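Oxidoreductase, zinc-binding dehydrogenase family (PDB 5K1S) is a zinc-containing medium-chain reductase involved in an alternative de novo route to isovaleryl coenzyme A in Myxococcus xanthus. Local coordinates at residues A53-R65 with H343-L357. Numbering follows the deposited sequence.
With ZN (zinc ion), chain F.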
loop_
_atom_site.group_PDB
_atom_site.type_symbol
_atom_site.label_atom_id
_atom_site.label_comp_id
_atom_site.label_asym_id
_atom_site.label_seq_id
_atom_site.Cartn_x
_atom_site.Cartn_y
_atom_site.Cartn_z
ATOM N N ALA A 53 14.320 21.560 25.447
ATOM C CA ALA A 53 14.719 21.605 24.049
ATOM C C ALA A 53 13.499 21.322 23.186
ATOM O O ALA A 53 12.588 20.597 23.598
ATOM C CB ALA A 53 15.833 20.594 23.755
ATOM N N CYS A 54 13.488 21.906 21.989
ATOM C CA CYS A 54 12.438 21.645 21.012
ATOM C C CYS A 54 13.062 21.571 19.631
ATOM O O CYS A 54 13.681 22.538 19.173
ATOM C CB CYS A 54 11.353 22.722 21.042
ATOM S SG CYS A 54 10.008 22.394 19.875
ATOM N N GLY A 55 12.892 20.432 18.968
ATOM C CA GLY A 55 13.441 20.268 17.641
ATOM C C GLY A 55 12.733 21.142 16.623
ATOM O O GLY A 55 11.528 21.385 16.701
ATOM N N VAL A 56 13.506 21.624 15.656
ATOM C CA VAL A 56 12.977 22.419 14.553
ATOM C C VAL A 56 12.708 21.470 13.393
ATOM O O VAL A 56 13.637 20.892 12.822
ATOM C CB VAL A 56 13.945 23.536 14.146
ATOM C CG1 VAL A 56 13.346 24.378 13.020
ATOM C CG2 VAL A 56 14.288 24.407 15.346
ATOM N N CYS A 57 11.436 21.307 13.050
ATOM C CA CYS A 57 11.009 20.460 11.946
ATOM C C CYS A 57 10.467 21.334 10.822
ATOM O O CYS A 57 9.779 22.326 11.078
ATOM C CB CYS A 57 9.939 19.468 12.412
ATOM S SG CYS A 57 9.290 18.404 11.120
ATOM N N TYR A 58 10.785 20.969 9.575
ATOM C CA TYR A 58 10.317 21.760 8.440
ATOM C C TYR A 58 8.805 21.928 8.468
ATOM O O TYR A 58 8.277 22.918 7.949
ATOM C CB TYR A 58 10.748 21.117 7.122
ATOM C CG TYR A 58 10.357 21.932 5.911
ATOM C CD1 TYR A 58 11.142 22.995 5.483
ATOM C CD2 TYR A 58 9.200 21.646 5.201
ATOM C CE1 TYR A 58 10.787 23.746 4.381
ATOM C CE2 TYR A 58 8.837 22.393 4.095
ATOM C CZ TYR A 58 9.635 23.441 3.690
ATOM O OH TYR A 58 9.280 24.189 2.588
ATOM N N HIS A 59 8.095 20.964 9.058
ATOM C CA HIS A 59 6.677 21.140 9.346
ATOM C C HIS A 59 6.419 22.492 10.002
ATOM O O HIS A 59 5.423 23.159 9.701
ATOM C CB HIS A 59 6.208 19.995 10.247
ATOM C CG HIS A 59 4.730 19.961 10.486
ATOM N ND1 HIS A 59 3.851 19.346 9.621
ATOM C CD2 HIS A 59 3.979 20.444 11.504
ATOM C CE1 HIS A 59 2.622 19.458 10.091
ATOM N NE2 HIS A 59 2.673 20.119 11.234
ATOM N N ASP A 60 7.320 22.918 10.895
ATOM C CA ASP A 60 7.162 24.205 11.567
ATOM C C ASP A 60 7.231 25.359 10.577
ATOM O O ASP A 60 6.552 26.376 10.750
ATOM C CB ASP A 60 8.235 24.375 12.644
ATOM C CG ASP A 60 8.165 23.305 13.718
ATOM O OD1 ASP A 60 7.063 22.763 13.955
ATOM O OD2 ASP A 60 9.214 23.012 14.327
ATOM N N VAL A 61 8.068 25.230 9.544
ATOM C CA VAL A 61 8.140 26.259 8.510
ATOM C C VAL A 61 6.785 26.412 7.834
ATOM O O VAL A 61 6.243 27.518 7.724
ATOM C CB VAL A 61 9.241 25.917 7.488
ATOM C CG1 VAL A 61 9.249 26.927 6.343
ATOM C CG2 VAL A 61 10.602 25.867 8.166
ATOM N N ILE A 62 6.221 25.297 7.366
ATOM C CA ILE A 62 4.913 25.333 6.719
ATOM C C ILE A 62 3.893 25.966 7.654
ATOM O O ILE A 62 3.100 26.826 7.252
ATOM C CB ILE A 62 4.487 23.915 6.295
ATOM C CG1 ILE A 62 5.556 23.268 5.405
ATOM C CG2 ILE A 62 3.159 23.957 5.553
ATOM C CD1 ILE A 62 5.335 21.791 5.157
ATOM N N ASN A 63 3.912 25.558 8.923
ATOM C CA ASN A 63 3.005 26.127 9.914
ATOM C C ASN A 63 3.178 27.638 10.007
ATOM O O ASN A 63 2.194 28.387 10.023
ATOM C CB ASN A 63 3.257 25.462 11.270
ATOM C CG ASN A 63 2.186 25.783 12.294
ATOM O OD1 ASN A 63 1.107 26.267 11.959
ATOM N ND2 ASN A 63 2.480 25.499 13.554
ATOM N N ARG A 64 4.428 28.105 10.052
ATOM C CA ARG A 64 4.681 29.535 10.203
ATOM C C ARG A 64 4.102 30.339 9.047
ATOM O O ARG A 64 3.696 31.491 9.238
ATOM C CB ARG A 64 6.183 29.794 10.318
ATOM C CG ARG A 64 6.543 31.271 10.325
ATOM C CD ARG A 64 8.033 31.505 10.466
ATOM N NE ARG A 64 8.820 30.780 9.470
ATOM C CZ ARG A 64 8.849 31.065 8.175
ATOM N NH1 ARG A 64 8.115 32.055 7.685
ATOM N NH2 ARG A 64 9.606 30.346 7.359
ATOM N N ARG A 65 4.063 29.763 7.846
ATOM C CA ARG A 65 3.575 30.472 6.669
ATOM C C ARG A 65 2.057 30.554 6.608
ATOM O O ARG A 65 1.527 31.167 5.675
ATOM C CB ARG A 65 4.095 29.800 5.395
ATOM C CG ARG A 65 5.585 29.973 5.168
ATOM C CD ARG A 65 6.061 29.189 3.955
ATOM N NE ARG A 65 7.507 29.293 3.774
ATOM C CZ ARG A 65 8.236 28.450 3.051
ATOM N NH1 ARG A 65 7.666 27.420 2.438
ATOM N NH2 ARG A 65 9.546 28.631 2.949
ATOM N N HIS A 343 14.851 28.805 11.244
ATOM C CA HIS A 343 14.012 28.546 10.077
ATOM C C HIS A 343 14.709 28.968 8.793
ATOM O O HIS A 343 14.668 28.245 7.789
ATOM C CB HIS A 343 12.675 29.273 10.213
ATOM C CG HIS A 343 11.751 28.640 11.199
ATOM N ND1 HIS A 343 10.382 28.690 11.076
ATOM C CD2 HIS A 343 12.005 27.937 12.326
ATOM C CE1 HIS A 343 9.829 28.046 12.088
ATOM N NE2 HIS A 343 10.793 27.579 12.860
ATOM N N PHE A 344 15.339 30.141 8.798
ATOM C CA PHE A 344 16.062 30.592 7.614
ATOM C C PHE A 344 17.087 29.552 7.184
ATOM O O PHE A 344 17.156 29.180 6.006
ATOM C CB PHE A 344 16.735 31.936 7.891
ATOM C CG PHE A 344 17.307 32.591 6.666
ATOM C CD1 PHE A 344 18.559 32.234 6.192
ATOM C CD2 PHE A 344 16.590 33.563 5.986
ATOM C CE1 PHE A 344 19.084 32.832 5.063
ATOM C CE2 PHE A 344 17.112 34.165 4.857
ATOM C CZ PHE A 344 18.360 33.799 4.396
ATOM N N ARG A 345 17.892 29.065 8.130
ATOM C CA ARG A 345 18.837 27.995 7.822
ATOM C C ARG A 345 18.117 26.792 7.230
ATOM O O ARG A 345 18.532 26.244 6.202
ATOM C CB ARG A 345 19.599 27.585 9.081
ATOM C CG ARG A 345 20.601 28.608 9.584
ATOM C CD ARG A 345 21.347 28.082 10.803
ATOM N NE ARG A 345 22.045 26.829 10.521
ATOM C CZ ARG A 345 22.671 26.094 11.435
ATOM N NH1 ARG A 345 22.693 26.475 12.706
ATOM N NH2 ARG A 345 23.278 24.970 11.076
ATOM N N LEU A 346 17.027 26.366 7.870
ATOM C CA LEU A 346 16.335 25.161 7.432
ATOM C C LEU A 346 15.686 25.358 6.067
ATOM O O LEU A 346 15.694 24.444 5.235
ATOM C CB LEU A 346 15.293 24.756 8.477
ATOM C CG LEU A 346 14.530 23.454 8.228
ATOM C CD1 LEU A 346 15.480 22.272 8.087
ATOM C CD2 LEU A 346 13.540 23.208 9.356
ATOM N N GLU A 347 15.126 26.543 5.815
ATOM C CA GLU A 347 14.479 26.800 4.532
ATOM C C GLU A 347 15.475 26.703 3.385
ATOM O O GLU A 347 15.224 26.026 2.381
ATOM C CB GLU A 347 13.819 28.179 4.542
ATOM C CG GLU A 347 12.515 28.250 5.308
ATOM C CD GLU A 347 11.931 29.647 5.317
ATOM O OE1 GLU A 347 12.713 30.622 5.251
ATOM O OE2 GLU A 347 10.690 29.773 5.380
ATOM N N ASN A 348 16.615 27.379 3.515
ATOM C CA ASN A 348 17.590 27.485 2.438
ATOM C C ASN A 348 18.535 26.289 2.369
ATOM O O ASN A 348 19.593 26.387 1.733
ATOM C CB ASN A 348 18.387 28.782 2.594
ATOM C CG ASN A 348 17.505 30.016 2.525
ATOM O OD1 ASN A 348 17.333 30.729 3.513
ATOM N ND2 ASN A 348 16.936 30.270 1.352
ATOM N N ARG A 349 18.183 25.172 3.004
ATOM C CA ARG A 349 18.962 23.936 2.928
ATOM C C ARG A 349 20.417 24.145 3.341
ATOM O O ARG A 349 21.289 23.343 2.997
ATOM C CB ARG A 349 18.895 23.331 1.521
ATOM N N GLU A 350 20.698 25.213 4.089
ATOM C CA GLU A 350 22.048 25.497 4.553
ATOM C C GLU A 350 22.426 24.704 5.802
ATOM O O GLU A 350 23.328 25.123 6.536
ATOM C CB GLU A 350 22.204 26.996 4.821
ATOM N N VAL A 351 21.763 23.576 6.058
ATOM C CA VAL A 351 22.041 22.748 7.225
ATOM C C VAL A 351 21.890 21.286 6.830
ATOM O O VAL A 351 21.027 20.937 6.018
ATOM C CB VAL A 351 21.108 23.094 8.405
ATOM C CG1 VAL A 351 19.649 22.902 8.013
ATOM C CG2 VAL A 351 21.454 22.255 9.629
ATOM N N ALA A 352 22.735 20.434 7.407
ATOM C CA ALA A 352 22.682 18.988 7.195
ATOM C C ALA A 352 22.629 18.333 8.570
ATOM O O ALA A 352 23.661 18.154 9.221
ATOM C CB ALA A 352 23.880 18.498 6.388
ATOM N N GLY A 353 21.428 17.981 9.006
ATOM C CA GLY A 353 21.206 17.419 10.317
ATOM C C GLY A 353 19.964 18.019 10.934
ATOM O O GLY A 353 19.112 18.568 10.238
ATOM N N ARG A 354 19.869 17.916 12.256
ATOM C CA ARG A 354 18.710 18.391 12.996
ATOM C C ARG A 354 19.090 19.603 13.835
ATOM O O ARG A 354 20.133 19.605 14.497
ATOM C CB ARG A 354 18.143 17.283 13.888
ATOM C CG ARG A 354 17.114 16.397 13.196
ATOM C CD ARG A 354 15.807 17.149 12.958
ATOM N NE ARG A 354 14.821 16.347 12.235
ATOM C CZ ARG A 354 14.681 16.328 10.910
ATOM N NH1 ARG A 354 15.466 17.066 10.133
ATOM N NH2 ARG A 354 13.747 15.565 10.356
ATOM N N LEU A 355 18.243 20.627 13.795
ATOM C CA LEU A 355 18.405 21.820 14.611
ATOM C C LEU A 355 17.535 21.714 15.856
ATOM O O LEU A 355 16.482 21.072 15.847
ATOM C CB LEU A 355 18.032 23.077 13.824
ATOM C CG LEU A 355 18.874 23.347 12.575
ATOM C CD1 LEU A 355 18.264 24.479 11.764
ATOM C CD2 LEU A 355 20.315 23.669 12.954
ATOM N N VAL A 356 17.988 22.352 16.931
ATOM C CA VAL A 356 17.314 22.285 18.222
ATOM C C VAL A 356 17.277 23.680 18.824
ATOM O O VAL A 356 18.291 24.386 18.828
ATOM C CB VAL A 356 18.016 21.302 19.179
ATOM C CG1 VAL A 356 17.323 21.285 20.532
ATOM C CG2 VAL A 356 18.046 19.902 18.578
ATOM N N LEU A 357 16.114 24.074 19.334
ATOM C CA LEU A 357 15.959 25.324 20.065
ATOM C C LEU A 357 15.996 25.037 21.560
ATOM O O LEU A 357 15.247 24.186 22.054
ATOM C CB LEU A 357 14.651 26.022 19.689
ATOM C CG LEU A 357 14.547 26.519 18.246
ATOM C CD1 LEU A 357 13.150 27.054 17.967
ATOM C CD2 LEU A 357 15.595 27.585 17.956
HETATM ZN ZN ZN F . 7.979 16.942 12.648
#
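Val56 spreads its two methyl groups over different parts of segment 343-357: CG2 lies against Leu357, 3.6 Å from its CG, while CG1 touches both Leu346 CD2 and His343 CD2. CG1 stands anti to the backbone N (chi1 -178°), which turns it to the helix and leaves CG2 to the strand. Leu346 pushes CD2 onto the start of helix 58-64, touching the backbone of Tyr58 and, at 4.1 Å, Val61 CG2. That same valine methyl covers one face of the His343 imidazole. At the ring's edge, Arg64 NE donates to His343 ND1 over 3.1 Å, the acceptor lying in the guanidinium plane; a bend in the arginine chain at chi3 (53°) brings NE round to the ring. His343 NE2 is hydrogen-bonded to Tyr138, so both ring nitrogens are engaged and the imidazole is held against rotation. With an alanine at His343, Arg64 NE and the Tyr138 hydroxyl would probably lose this partner and a gap would open beside Val56 and Val61. One turn on, Glu347 OE2 forms a salt bridge with Arg65 NH2 at 2.9 Å, met from above the carboxylate plane; Arg64 NH2 also pairs with this oxygen but is modelled too close for its geometry to be trusted. At the other end of the contact the strands run antiparallel: Cys54 and Leu357 form a hydrogen-bonded pair, with Cys54 N to Leu357 O and Leu357 N to Cys54 O both at 2.9 Å. Cys57, at the N-cap of helix 58-64, binds zinc through SG with His79 and Cys166, and makes a capping box with Asp60, whose OD2 accepts from Cys57 N. The C-terminal helix and strand thus return to the GroES-like domain beside the first zinc-ligand cysteine, as in zinc-containing medium-chain dehydrogenases/reductases.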